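Local atomic coordinates of alkaline serine protease (Pseudoalteromonas sp., PDB entry 1Y9Z), a protein that probably hydrolyses peptide bonds as a cold-adapted subtilisin-like serine protease, with a beta-barrel domain inserted into its alpha/beta catalytic domain. Residues A179-A187 / S312-P320; D30-L40 / W56-T67. All coordinates share one frame; numbering follows the deposited sequence.

Interaction 1 of 2, residues A179-A187 / S312-P320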
ATOM      1  N   ALA A 179      -2.339   2.283  -8.903  1.00  8.85           N
ATOM      2  CA  ALA A 179      -1.161   2.168  -8.048  1.00  9.30           C
ATOM      3  C   ALA A 179       0.143   2.438  -8.789  1.00 10.50           C
ATOM      4  O   ALA A 179       0.315   2.018  -9.934  1.00 11.34           O
ATOM      5  CB  ALA A 179      -1.109   0.770  -7.433  1.00 10.31           C
ATOM      6  N   VAL A 180       1.053   3.147  -8.125  1.00 11.77           N
ATOM      7  CA  VAL A 180       2.379   3.428  -8.673  1.00 10.88           C
ATOM      8  C   VAL A 180       3.376   3.124  -7.562  1.00 11.26           C
ATOM      9  O   VAL A 180       2.993   3.038  -6.390  1.00 10.66           O
ATOM     10  CB  VAL A 180       2.550   4.907  -9.109  1.00 11.53           C
ATOM     11  CG1 VAL A 180       1.578   5.239 -10.227  1.00 11.57           C
ATOM     12  CG2 VAL A 180       2.347   5.834  -7.921  1.00 11.32           C
ATOM     13  N   ASP A 181       4.647   2.947  -7.918  1.00 11.22           N
ATOM     14  CA  ASP A 181       5.663   2.653  -6.911  1.00 11.14           C
ATOM     15  C   ASP A 181       6.428   3.908  -6.489  1.00 11.76           C
ATOM     16  O   ASP A 181       6.068   5.017  -6.888  1.00 13.07           O
ATOM     17  CB  ASP A 181       6.613   1.545  -7.404  1.00 11.82           C
ATOM     18  CG  ASP A 181       7.457   1.961  -8.594  1.00 10.78           C
ATOM     19  OD1 ASP A 181       8.032   1.057  -9.241  1.00 13.00           O
ATOM     20  OD2 ASP A 181       7.562   3.169  -8.879  1.00 12.34           O
ATOM     21  N   SER A 182       7.475   3.743  -5.681  1.00 11.85           N
ATOM     22  CA  SER A 182       8.228   4.896  -5.188  1.00 13.75           C
ATOM     23  C   SER A 182       9.027   5.683  -6.222  1.00 14.16           C
ATOM     24  O   SER A 182       9.642   6.695  -5.887  1.00 16.24           O
ATOM     25  CB  SER A 182       9.132   4.495  -4.013  1.00 13.93           C
ATOM     26  OG  SER A 182      10.174   3.624  -4.406  1.00 13.40           O
ATOM     27  N   ASN A 183       9.036   5.226  -7.471  1.00 14.96           N
ATOM     28  CA  ASN A 183       9.723   5.965  -8.527  1.00 14.40           C
ATOM     29  C   ASN A 183       8.634   6.567  -9.409  1.00 14.60           C
ATOM     30  O   ASN A 183       8.913   7.155 -10.454  1.00 15.11           O
ATOM     31  CB  ASN A 183      10.617   5.055  -9.373  1.00 15.25           C
ATOM     32  CG  ASN A 183      11.460   5.842 -10.369  1.00 15.97           C
ATOM     33  OD1 ASN A 183      12.194   6.753  -9.989  1.00 17.61           O
ATOM     34  ND2 ASN A 183      11.355   5.493 -11.645  1.00 16.27           N
ATOM     35  N   LEU A 184       7.392   6.401  -8.963  1.00 13.98           N
ATOM     36  CA  LEU A 184       6.208   6.895  -9.657  1.00 14.17           C
ATOM     37  C   LEU A 184       5.906   6.111 -10.924  1.00 13.85           C
ATOM     38  O   LEU A 184       5.188   6.582 -11.803  1.00 14.81           O
ATOM     39  CB  LEU A 184       6.354   8.386  -9.972  1.00 14.58           C
ATOM     40  CG  LEU A 184       6.471   9.276  -8.731  1.00 14.67           C
ATOM     41  CD1 LEU A 184       6.562  10.732  -9.151  1.00 16.97           C
ATOM     42  CD2 LEU A 184       5.266   9.057  -7.824  1.00 16.32           C
ATOM     43  N   ASP A 185       6.453   4.905 -11.014  1.00 13.07           N
ATOM     44  CA  ASP A 185       6.199   4.058 -12.165  1.00 13.28           C
ATOM     45  C   ASP A 185       4.894   3.305 -11.945  1.00 12.62           C
ATOM     46  O   ASP A 185       4.573   2.906 -10.823  1.00 12.32           O
ATOM     47  CB  ASP A 185       7.337   3.057 -12.367  1.00 14.00           C
ATOM     48  CG  ASP A 185       8.600   3.709 -12.885  1.00 17.05           C
ATOM     49  OD1 ASP A 185       8.526   4.400 -13.923  1.00 18.82           O
ATOM     50  OD2 ASP A 185       9.665   3.528 -12.262  1.00 17.84           O
ATOM     51  N   HIS A 186       4.141   3.122 -13.024  1.00 12.15           N
ATOM     52  CA  HIS A 186       2.876   2.405 -12.967  1.00 12.29           C
ATOM     53  C   HIS A 186       3.116   0.966 -12.513  1.00 11.50           C
ATOM     54  O   HIS A 186       3.995   0.280 -13.030  1.00 13.08           O
ATOM     55  CB  HIS A 186       2.219   2.432 -14.355  1.00 11.71           C
ATOM     56  CG  HIS A 186       1.059   1.497 -14.505  1.00 11.08           C
ATOM     57  ND1 HIS A 186       1.122   0.351 -15.269  1.00 12.31           N
ATOM     58  CD2 HIS A 186      -0.196   1.543 -13.998  1.00 12.09           C
ATOM     59  CE1 HIS A 186      -0.045  -0.268 -15.227  1.00 12.22           C
ATOM     60  NE2 HIS A 186      -0.862   0.435 -14.462  1.00 12.91           N
ATOM     61  N   ALA A 187       2.340   0.521 -11.530  1.00 10.85           N
ATOM     62  CA  ALA A 187       2.461  -0.840 -11.020  1.00 10.28           C
ATOM     63  C   ALA A 187       1.965  -1.807 -12.089  1.00 11.15           C
ATOM     64  O   ALA A 187       0.851  -1.663 -12.596  1.00 11.25           O
ATOM     65  CB  ALA A 187       1.643  -0.993  -9.747  1.00 11.48           C
ATOM     66  N   SER A 312      17.821  -0.132 -12.898  1.00 19.24           N
ATOM     67  CA  SER A 312      17.414   1.145 -13.479  1.00 20.26           C
ATOM     68  C   SER A 312      16.034   1.144 -14.139  1.00 19.67           C
ATOM     69  O   SER A 312      15.404   2.195 -14.257  1.00 20.28           O
ATOM     70  CB  SER A 312      18.462   1.613 -14.493  1.00 21.38           C
ATOM     71  OG  SER A 312      18.594   0.681 -15.549  1.00 25.24           O
ATOM     72  N   ALA A 313      15.566  -0.024 -14.567  1.00 19.22           N
ATOM     73  CA  ALA A 313      14.257  -0.133 -15.210  1.00 19.11           C
ATOM     74  C   ALA A 313      13.124   0.219 -14.241  1.00 19.11           C
ATOM     75  O   ALA A 313      12.171   0.910 -14.606  1.00 19.11           O
ATOM     76  CB  ALA A 313      14.062  -1.540 -15.755  1.00 20.19           C
ATOM     77  N   LEU A 314      13.228  -0.277 -13.012  1.00 18.44           N
ATOM     78  CA  LEU A 314      12.241  -0.015 -11.964  1.00 18.19           C
ATOM     79  C   LEU A 314      13.019   0.242 -10.678  1.00 16.88           C
ATOM     80  O   LEU A 314      13.078  -0.614  -9.793  1.00 16.08           O
ATOM     81  CB  LEU A 314      11.309  -1.218 -11.776  1.00 18.83           C
ATOM     82  CG  LEU A 314      10.213  -1.454 -12.818  1.00 20.11           C
ATOM     83  CD1 LEU A 314       9.461  -2.734 -12.477  1.00 20.66           C
ATOM     84  CD2 LEU A 314       9.258  -0.267 -12.846  1.00 19.08           C
ATOM     85  N   PRO A 315      13.622   1.435 -10.559  1.00 16.60           N
ATOM     86  CA  PRO A 315      14.418   1.844  -9.398  1.00 15.78           C
ATOM     87  C   PRO A 315      13.675   1.996  -8.074  1.00 15.22           C
ATOM     88  O   PRO A 315      14.301   2.074  -7.015  1.00 14.58           O
ATOM     89  CB  PRO A 315      15.045   3.154  -9.864  1.00 16.41           C
ATOM     90  CG  PRO A 315      13.973   3.732 -10.727  1.00 17.60           C
ATOM     91  CD  PRO A 315      13.526   2.535 -11.538  1.00 15.94           C
ATOM     92  N   GLY A 316      12.348   2.039  -8.125  1.00 14.16           N
ATOM     93  CA  GLY A 316      11.579   2.186  -6.902  1.00 13.92           C
ATOM     94  C   GLY A 316      11.639   0.955  -6.018  1.00 12.78           C
ATOM     95  O   GLY A 316      12.182  -0.077  -6.409  1.00 13.70           O
ATOM     96  N   LEU A 317      11.073   1.058  -4.821  1.00 13.40           N
ATOM     97  CA  LEU A 317      11.070  -0.067  -3.898  1.00 12.12           C
ATOM     98  C   LEU A 317      10.103  -1.146  -4.379  1.00 11.61           C
ATOM     99  O   LEU A 317       8.911  -0.887  -4.578  1.00 11.33           O
ATOM    100  CB  LEU A 317      10.673   0.397  -2.494  1.00 11.66           C
ATOM    101  CG  LEU A 317      10.679  -0.672  -1.398  1.00 10.77           C
ATOM    102  CD1 LEU A 317      12.086  -1.221  -1.211  1.00 11.21           C
ATOM    103  CD2 LEU A 317      10.173  -0.061  -0.101  1.00 11.41           C
ATOM    104  N   GLN A 318      10.619  -2.353  -4.574  1.00 11.33           N
ATOM    105  CA  GLN A 318       9.791  -3.458  -5.041  1.00 11.66           C
ATOM    106  C   GLN A 318       9.580  -4.523  -3.965  1.00 12.18           C
ATOM    107  O   GLN A 318      10.467  -4.786  -3.150  1.00 12.66           O
ATOM    108  CB  GLN A 318      10.425  -4.109  -6.275  1.00 11.79           C
ATOM    109  CG  GLN A 318      10.816  -3.136  -7.387  1.00 12.24           C
ATOM    110  CD  GLN A 318       9.644  -2.321  -7.908  1.00 11.72           C
ATOM    111  OE1 GLN A 318       8.568  -2.856  -8.175  1.00 12.54           O
ATOM    112  NE2 GLN A 318       9.856  -1.017  -8.069  1.00 12.72           N
ATOM    113  N   ASN A 319       8.394  -5.123  -3.976  1.00 11.62           N
ATOM    114  CA  ASN A 319       8.015  -6.183  -3.042  1.00 11.34           C
ATOM    115  C   ASN A 319       7.497  -7.309  -3.938  1.00 12.02           C
ATOM    116  O   ASN A 319       6.315  -7.645  -3.913  1.00 12.19           O
ATOM    117  CB  ASN A 319       6.898  -5.686  -2.115  1.00  9.89           C
ATOM    118  CG  ASN A 319       6.336  -6.781  -1.219  1.00 10.59           C
ATOM    119  OD1 ASN A 319       5.190  -6.696  -0.768  1.00 13.39           O
ATOM    120  ND2 ASN A 319       7.136  -7.802  -0.948  1.00  9.86           N
ATOM    121  N   PRO A 320       8.388  -7.912  -4.739  1.00 12.17           N
ATOM    122  CA  PRO A 320       8.008  -8.991  -5.653  1.00 13.24           C
ATOM    123  C   PRO A 320       7.874 -10.371  -5.039  1.00 14.11           C
ATOM    124  O   PRO A 320       8.315 -10.617  -3.917  1.00 13.98           O
ATOM    125  CB  PRO A 320       9.123  -8.953  -6.683  1.00 12.81           C
ATOM    126  CG  PRO A 320      10.322  -8.709  -5.815  1.00 14.10           C
ATOM    127  CD  PRO A 320       9.834  -7.632  -4.838  1.00 12.83           C
TER
HETATM  128  O   HOH W   1       6.639  -1.406  -9.564  1.00 12.51           O
HETATM  129  O   HOH W   2      10.362   1.756 -10.191  1.00 13.70           O
HETATM  130  O   HOH W   3       7.501   1.328  -4.216  1.00 12.17           O

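Interaction 2 of 2, residues D30-L40 / W56-T67. With CA (calcium ion), chain C.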
ATOM      1  N   ASP A  30     -14.411  -2.599   4.455  1.00  8.29           N
ATOM      2  CA  ASP A  30     -13.335  -3.550   4.231  1.00  8.49           C
ATOM      3  C   ASP A  30     -13.460  -4.760   5.163  1.00  8.85           C
ATOM      4  O   ASP A  30     -14.569  -5.153   5.529  1.00  9.93           O
ATOM      5  CB  ASP A  30     -11.998  -2.825   4.449  1.00  8.74           C
ATOM      6  CG  ASP A  30     -10.892  -3.342   3.549  1.00  8.54           C
ATOM      7  OD1 ASP A  30     -10.540  -4.530   3.670  1.00 10.03           O
ATOM      8  OD2 ASP A  30     -10.370  -2.556   2.723  1.00  9.53           O
ATOM      9  N   SER A  31     -12.326  -5.333   5.561  1.00  9.43           N
ATOM     10  CA  SER A  31     -12.336  -6.520   6.419  1.00  9.79           C
ATOM     11  C   SER A  31     -12.242  -6.269   7.921  1.00 10.36           C
ATOM     12  O   SER A  31     -11.816  -7.146   8.671  1.00 11.09           O
ATOM     13  CB  SER A  31     -11.210  -7.474   6.010  1.00  9.89           C
ATOM     14  OG  SER A  31      -9.938  -6.995   6.425  1.00 10.83           O
ATOM     15  N   GLY A  32     -12.635  -5.087   8.374  1.00  9.82           N
ATOM     16  CA  GLY A  32     -12.559  -4.837   9.800  1.00 10.41           C
ATOM     17  C   GLY A  32     -11.361  -3.999  10.192  1.00  9.30           C
ATOM     18  O   GLY A  32     -10.496  -3.695   9.372  1.00 10.10           O
ATOM     19  N   TYR A  33     -11.296  -3.684  11.478  1.00  9.64           N
ATOM     20  CA  TYR A  33     -10.269  -2.809  12.034  1.00 10.02           C
ATOM     21  C   TYR A  33      -9.764  -3.378  13.362  1.00 10.12           C
ATOM     22  O   TYR A  33     -10.545  -3.522  14.298  1.00 10.62           O
ATOM     23  CB  TYR A  33     -10.949  -1.453  12.251  1.00 10.35           C
ATOM     24  CG  TYR A  33     -10.124  -0.319  12.805  1.00  9.79           C
ATOM     25  CD1 TYR A  33      -9.660   0.695  11.969  1.00  9.70           C
ATOM     26  CD2 TYR A  33      -9.906  -0.192  14.177  1.00  9.99           C
ATOM     27  CE1 TYR A  33      -9.012   1.811  12.481  1.00  9.59           C
ATOM     28  CE2 TYR A  33      -9.257   0.923  14.701  1.00  9.78           C
ATOM     29  CZ  TYR A  33      -8.819   1.920  13.849  1.00 10.37           C
ATOM     30  OH  TYR A  33      -8.221   3.049  14.357  1.00  9.94           O
ATOM     31  N   ASP A  34      -8.473  -3.704  13.458  1.00  9.14           N
ATOM     32  CA  ASP A  34      -7.954  -4.249  14.714  1.00 10.25           C
ATOM     33  C   ASP A  34      -7.779  -3.127  15.731  1.00 10.57           C
ATOM     34  O   ASP A  34      -6.719  -2.506  15.825  1.00  9.55           O
ATOM     35  CB  ASP A  34      -6.617  -4.965  14.500  1.00 10.87           C
ATOM     36  CG  ASP A  34      -6.141  -5.683  15.753  1.00 11.67           C
ATOM     37  OD1 ASP A  34      -5.090  -6.356  15.705  1.00 12.58           O
ATOM     38  OD2 ASP A  34      -6.830  -5.572  16.790  1.00 12.77           O
ATOM     39  N   ARG A  35      -8.828  -2.885  16.507  1.00 10.92           N
ATOM     40  CA  ARG A  35      -8.807  -1.822  17.497  1.00 12.49           C
ATOM     41  C   ARG A  35      -7.828  -2.072  18.641  1.00 13.03           C
ATOM     42  O   ARG A  35      -7.518  -1.157  19.402  1.00 13.89           O
ATOM     43  CB  ARG A  35     -10.218  -1.603  18.045  1.00 13.26           C
ATOM     44  CG  ARG A  35     -10.382  -0.322  18.843  1.00 17.71           C
ATOM     45  CD  ARG A  35     -11.840  -0.083  19.193  1.00 19.17           C
ATOM     46  NE  ARG A  35     -12.406  -1.186  19.962  1.00 21.81           N
ATOM     47  CZ  ARG A  35     -13.661  -1.227  20.396  1.00 22.76           C
ATOM     48  NH1 ARG A  35     -14.090  -2.272  21.090  1.00 23.36           N
ATOM     49  NH2 ARG A  35     -14.490  -0.225  20.133  1.00 23.58           N
ATOM     50  N   SER A  36      -7.332  -3.299  18.761  1.00 11.73           N
ATOM     51  CA  SER A  36      -6.390  -3.618  19.833  1.00 12.80           C
ATOM     52  C   SER A  36      -4.973  -3.167  19.484  1.00 12.67           C
ATOM     53  O   SER A  36      -4.087  -3.156  20.343  1.00 13.95           O
ATOM     54  CB  SER A  36      -6.384  -5.125  20.110  1.00 12.87           C
ATOM     55  OG  SER A  36      -5.648  -5.825  19.121  1.00 15.50           O
ATOM     56  N   HIS A  37      -4.763  -2.796  18.223  1.00 12.10           N
ATOM     57  CA  HIS A  37      -3.452  -2.359  17.752  1.00 10.91           C
ATOM     58  C   HIS A  37      -3.064  -1.001  18.345  1.00 11.19           C
ATOM     59  O   HIS A  37      -3.866  -0.073  18.350  1.00 12.17           O
ATOM     60  CB  HIS A  37      -3.460  -2.280  16.224  1.00 10.01           C
ATOM     61  CG  HIS A  37      -2.099  -2.149  15.620  1.00 10.40           C
ATOM     62  ND1 HIS A  37      -1.576  -3.082  14.752  1.00 12.70           N
ATOM     63  CD2 HIS A  37      -1.141  -1.206  15.783  1.00  8.14           C
ATOM     64  CE1 HIS A  37      -0.354  -2.720  14.406  1.00  8.49           C
ATOM     65  NE2 HIS A  37      -0.066  -1.585  15.018  1.00 12.85           N
ATOM     66  N   ASN A  38      -1.828  -0.889  18.826  1.00 10.90           N
ATOM     67  CA  ASN A  38      -1.359   0.357  19.434  1.00 12.88           C
ATOM     68  C   ASN A  38      -1.432   1.573  18.516  1.00 11.65           C
ATOM     69  O   ASN A  38      -1.608   2.695  18.986  1.00 12.85           O
ATOM     70  CB  ASN A  38       0.079   0.214  19.939  1.00 14.63           C
ATOM     71  CG  ASN A  38       0.196  -0.708  21.137  1.00 18.32           C
ATOM     72  OD1 ASN A  38      -0.784  -0.971  21.835  1.00 20.38           O
ATOM     73  ND2 ASN A  38       1.407  -1.188  21.394  1.00 19.55           N
ATOM     74  N   ASP A  39      -1.291   1.359  17.212  1.00 10.94           N
ATOM     75  CA  ASP A  39      -1.335   2.471  16.266  1.00  9.99           C
ATOM     76  C   ASP A  39      -2.741   2.758  15.748  1.00  9.07           C
ATOM     77  O   ASP A  39      -2.916   3.607  14.879  1.00 10.34           O
ATOM     78  CB  ASP A  39      -0.396   2.195  15.084  1.00 10.30           C
ATOM     79  CG  ASP A  39       0.882   3.017  15.146  1.00 10.06           C
ATOM     80  OD1 ASP A  39       1.203   3.536  16.233  1.00 11.02           O
ATOM     81  OD2 ASP A  39       1.573   3.141  14.111  1.00 11.27           O
ATOM     82  N   LEU A  40      -3.739   2.062  16.288  1.00  9.44           N
ATOM     83  CA  LEU A  40      -5.124   2.252  15.851  1.00  9.83           C
ATOM     84  C   LEU A  40      -6.149   2.352  16.977  1.00 10.26           C
ATOM     85  O   LEU A  40      -7.251   2.858  16.777  1.00 10.70           O
ATOM     86  CB  LEU A  40      -5.543   1.100  14.934  1.00  9.99           C
ATOM     87  CG  LEU A  40      -4.804   0.940  13.609  1.00  9.11           C
ATOM     88  CD1 LEU A  40      -5.253  -0.350  12.938  1.00  9.51           C
ATOM     89  CD2 LEU A  40      -5.088   2.141  12.717  1.00 10.67           C
ATOM     90  N   TRP A  56     -16.866  -5.393  14.112  1.00 11.10           N
ATOM     91  CA  TRP A  56     -16.076  -4.592  13.188  1.00 10.84           C
ATOM     92  C   TRP A  56     -14.674  -4.338  13.728  1.00 11.16           C
ATOM     93  O   TRP A  56     -13.728  -4.169  12.957  1.00 10.44           O
ATOM     94  CB  TRP A  56     -16.765  -3.250  12.909  1.00 11.74           C
ATOM     95  CG  TRP A  56     -16.912  -2.350  14.108  1.00 10.80           C
ATOM     96  CD1 TRP A  56     -18.003  -2.241  14.928  1.00 11.91           C
ATOM     97  CD2 TRP A  56     -15.936  -1.430  14.616  1.00 10.54           C
ATOM     98  NE1 TRP A  56     -17.766  -1.308  15.910  1.00 12.39           N
ATOM     99  CE2 TRP A  56     -16.506  -0.797  15.743  1.00 11.07           C
ATOM    100  CE3 TRP A  56     -14.635  -1.080  14.228  1.00 10.69           C
ATOM    101  CZ2 TRP A  56     -15.819   0.169  16.487  1.00 11.29           C
ATOM    102  CZ3 TRP A  56     -13.952  -0.118  14.969  1.00 11.06           C
ATOM    103  CH2 TRP A  56     -14.547   0.494  16.086  1.00 11.49           C
ATOM    104  N   TYR A  57     -14.548  -4.320  15.053  1.00 11.08           N
ATOM    105  CA  TYR A  57     -13.267  -4.065  15.711  1.00 11.46           C
ATOM    106  C   TYR A  57     -12.407  -5.307  15.943  1.00 11.33           C
ATOM    107  O   TYR A  57     -11.365  -5.236  16.599  1.00 11.65           O
ATOM    108  CB  TYR A  57     -13.495  -3.342  17.044  1.00 11.70           C
ATOM    109  CG  TYR A  57     -14.541  -3.974  17.941  1.00 13.47           C
ATOM    110  CD1 TYR A  57     -15.893  -3.651  17.808  1.00 13.31           C
ATOM    111  CD2 TYR A  57     -14.177  -4.886  18.931  1.00 13.71           C
ATOM    112  CE1 TYR A  57     -16.858  -4.219  18.643  1.00 15.09           C
ATOM    113  CE2 TYR A  57     -15.133  -5.458  19.771  1.00 15.07           C
ATOM    114  CZ  TYR A  57     -16.467  -5.120  19.621  1.00 15.56           C
ATOM    115  OH  TYR A  57     -17.410  -5.678  20.455  1.00 19.23           O
ATOM    116  N   GLN A  58     -12.848  -6.440  15.409  1.00 11.19           N
ATOM    117  CA  GLN A  58     -12.116  -7.698  15.534  1.00 12.49           C
ATOM    118  C   GLN A  58     -12.064  -8.360  14.162  1.00 11.72           C
ATOM    119  O   GLN A  58     -12.977  -9.085  13.775  1.00 12.72           O
ATOM    120  CB  GLN A  58     -12.809  -8.621  16.543  1.00 14.17           C
ATOM    121  CG  GLN A  58     -12.670  -8.150  17.984  1.00 16.66           C
ATOM    122  CD  GLN A  58     -13.529  -8.933  18.959  1.00 18.57           C
ATOM    123  OE1 GLN A  58     -13.374  -8.806  20.175  1.00 23.03           O
ATOM    124  NE2 GLN A  58     -14.448  -9.736  18.435  1.00 19.23           N
ATOM    125  N   PRO A  59     -10.984  -8.119  13.405  1.00 11.89           N
ATOM    126  CA  PRO A  59     -10.875  -8.721  12.072  1.00 12.13           C
ATOM    127  C   PRO A  59     -10.892 -10.244  12.043  1.00 11.92           C
ATOM    128  O   PRO A  59     -11.384 -10.849  11.088  1.00 12.42           O
ATOM    129  CB  PRO A  59      -9.560  -8.152  11.543  1.00 13.73           C
ATOM    130  CG  PRO A  59      -8.759  -7.922  12.793  1.00 18.58           C
ATOM    131  CD  PRO A  59      -9.785  -7.325  13.723  1.00 13.15           C
ATOM    132  N   GLY A  60     -10.364 -10.860  13.093  1.00 11.83           N
ATOM    133  CA  GLY A  60     -10.298 -12.308  13.129  1.00 11.60           C
ATOM    134  C   GLY A  60      -8.908 -12.708  12.670  1.00 12.91           C
ATOM    135  O   GLY A  60      -7.986 -11.893  12.696  1.00 13.50           O
ATOM    136  N   ASN A  61      -8.751 -13.953  12.234  1.00 11.88           N
ATOM    137  CA  ASN A  61      -7.451 -14.436  11.784  1.00 11.68           C
ATOM    138  C   ASN A  61      -7.268 -14.328  10.276  1.00 12.28           C
ATOM    139  O   ASN A  61      -8.187 -14.613   9.510  1.00 12.80           O
ATOM    140  CB  ASN A  61      -7.257 -15.896  12.205  1.00 13.26           C
ATOM    141  CG  ASN A  61      -7.481 -16.114  13.686  1.00 13.80           C
ATOM    142  OD1 ASN A  61      -6.885 -15.437  14.522  1.00 15.59           O
ATOM    143  ND2 ASN A  61      -8.343 -17.070  14.017  1.00 13.72           N
ATOM    144  N   ASN A  62      -6.077 -13.907   9.862  1.00 11.07           N
ATOM    145  CA  ASN A  62      -5.740 -13.786   8.447  1.00 11.67           C
ATOM    146  C   ASN A  62      -6.795 -12.999   7.679  1.00 12.30           C
ATOM    147  O   ASN A  62      -7.242 -13.407   6.605  1.00 13.64           O
ATOM    148  CB  ASN A  62      -5.586 -15.186   7.852  1.00 14.03           C
ATOM    149  CG  ASN A  62      -4.764 -16.099   8.745  1.00 15.68           C
ATOM    150  OD1 ASN A  62      -3.595 -15.830   9.016  1.00 16.42           O
ATOM    151  ND2 ASN A  62      -5.379 -17.179   9.218  1.00 17.82           N
ATOM    152  N   ASN A  63      -7.177 -11.857   8.238  1.00 11.21           N
ATOM    153  CA  ASN A  63      -8.187 -10.990   7.642  1.00  9.79           C
ATOM    154  C   ASN A  63      -7.767  -9.558   7.968  1.00  9.37           C
ATOM    155  O   ASN A  63      -8.586  -8.734   8.365  1.00 10.25           O
ATOM    156  CB  ASN A  63      -9.549 -11.320   8.266  1.00 10.23           C
ATOM    157  CG  ASN A  63     -10.706 -10.684   7.528  1.00  9.40           C
ATOM    158  OD1 ASN A  63     -10.698 -10.589   6.304  1.00 10.38           O
ATOM    159  ND2 ASN A  63     -11.725 -10.272   8.273  1.00 11.11           N
ATOM    160  N   ALA A  64      -6.480  -9.281   7.771  1.00  9.92           N
ATOM    161  CA  ALA A  64      -5.880  -7.986   8.094  1.00  9.15           C
ATOM    162  C   ALA A  64      -5.955  -6.871   7.056  1.00 10.35           C
ATOM    163  O   ALA A  64      -5.486  -5.759   7.309  1.00  9.13           O
ATOM    164  CB  ALA A  64      -4.420  -8.204   8.477  1.00  9.49           C
ATOM    165  N   HIS A  65      -6.549  -7.146   5.902  1.00  9.27           N
ATOM    166  CA  HIS A  65      -6.625  -6.150   4.836  1.00  9.34           C
ATOM    167  C   HIS A  65      -7.159  -4.786   5.277  1.00  8.33           C
ATOM    168  O   HIS A  65      -6.531  -3.755   5.019  1.00  7.84           O
ATOM    169  CB  HIS A  65      -7.465  -6.705   3.681  1.00 10.32           C
ATOM    170  CG  HIS A  65      -7.389  -5.893   2.426  1.00 12.52           C
ATOM    171  ND1 HIS A  65      -8.286  -4.888   2.133  1.00 13.08           N
ATOM    172  CD2 HIS A  65      -6.520  -5.938   1.388  1.00 13.46           C
ATOM    173  CE1 HIS A  65      -7.975  -4.351   0.967  1.00 13.54           C
ATOM    174  NE2 HIS A  65      -6.907  -4.970   0.493  1.00 14.17           N
ATOM    175  N   GLY A  66      -8.307  -4.787   5.949  1.00  8.50           N
ATOM    176  CA  GLY A  66      -8.907  -3.544   6.404  1.00  8.86           C
ATOM    177  C   GLY A  66      -8.056  -2.782   7.398  1.00  7.79           C
ATOM    178  O   GLY A  66      -8.115  -1.553   7.467  1.00  8.25           O
ATOM    179  N   THR A  67      -7.269  -3.514   8.177  1.00  8.70           N
ATOM    180  CA  THR A  67      -6.401  -2.902   9.170  1.00  8.10           C
ATOM    181  C   THR A  67      -5.222  -2.219   8.478  1.00  7.93           C
ATOM    182  O   THR A  67      -4.765  -1.160   8.913  1.00  8.97           O
ATOM    183  CB  THR A  67      -5.915  -3.967  10.179  1.00  7.82           C
ATOM    184  OG1 THR A  67      -7.040  -4.445  10.932  1.00  8.75           O
ATOM    185  CG2 THR A  67      -4.884  -3.386  11.137  1.00  8.92           C
TER
HETATM  186 CA    CA C 603       2.639   5.221  15.179  1.00  8.74          CA
HETATM  187  O   HOH W   4      -8.496  -6.020   9.162  1.00  9.98           O
HETATM  188  O   HOH W   5     -10.891  -1.203   8.256  1.00 10.81           O

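Interaction 1 of 2, residues A179-A187 / S312-P320
An Asx turn within a type I beta turn, where the chain leaves strand 174-180 of the subtilisin-like alpha/beta domain, docks on the loop leading to strand 321-323 of the other, mostly beta part. Asp-181 shows how one carboxylate can serve both sides. Its OD2 accepts from Asn-183 N and Asp-185 N, which approach from opposite faces of the carboxylate plane. OD1 reaches across to Gln-318 NE2 at 3.0 Å; NE2 stands 42° out of the carboxylate plane, whereas OD1 lies in the amide plane of Gln-318. Gln-318 bends at chi2 (-58°), which folds its amide back so that NE2 also bonds to Gly-316 O. With an alanine replacing Asp-181, the turn would probably lose the side-chain acceptor for Asn-183 N and Asp-185 N, and Gln-318 NE2 its partner across the contact. Ser-182 OG accepts from Leu-317 N at 2.8 Å and lies 3.2 Å from Gly-316 CA, where a side chain would run into Asn-183 N. One water joins Asp-181 OD1, Asp-185 OD2 and Gly-316 N. Asn-183 lays its amide against the proline ring, with ND2 3.3 Å from Pro-315 CG, while the same nitrogen donates almost straight, at 176°, to Asp-185 OD2.

Interaction 2 of 2, residues D30-L40 / W56-T67
Asp-30, at the end of strand 25-30, meets His-65 at the start of helix 65-74, in the arrangement of the Asp and His of a subtilisin catalytic triad. The syn lone pair of Asp-30 OD1 receives His-65 ND1 at 2.8 Å, OD1 lying nearly in the imidazole plane, while its anti lone pair takes Ser-31 N. Next, Ser-31 OG, set between the backbone N and carbonyl carbon (chi1 74°), donates to Asn-63 O and accepts from Gly-66 N at 2.8 Å. Gly-32 O comes within 3.4 Å of Gly-66 CA, and a side chain on either glycine would be crowded. Tyr-33 N bonds to Trp-56 O nearly along the C=O axis, and the tyrosine CD2 meets the indole edge at CZ3. Asp-34 N donates to Thr-67 OG1 at 3.0 Å. The Arg-35 guanidinium lies flat over the Tyr-57 ring, a cation-pi stack with CZ 4.1 Å from the centroid. Asp-39 OD1 and OD2 bind the calcium ion at 2.5 and 2.6 Å, with further ligands elsewhere in the chain, and Leu-40 CD1 packs on Thr-67 CG2. Two donors on Asp-30 OD1 should help hold the carboxylate and limit rotation of the imidazole, consistent with orienting His-65 toward the phenylmethanesulfonic acid it touches.

In this chain one contact belongs to the active site and the other joins the inserted, mostly beta part to the catalytic domain. Interaction 2 links segments only 16 residues apart: the side chain of His-65 is about 4 Å from the phenylmethanesulfonic acid, whose pocket also includes Ser-129, Asn-159 and Ser-369. Interaction 1 joins segments 125 residues apart, with nearly half of the intervening chain in strands. The centres of interactions 1 and 2 lie about 28 Å apart, on opposite sides of the chain's centre. The nearest atoms of the two interactions are about 11 Å apart, without touching. The eight-stranded sheet connects them indirectly, since strands 25-30 and 174-180 both belong to it.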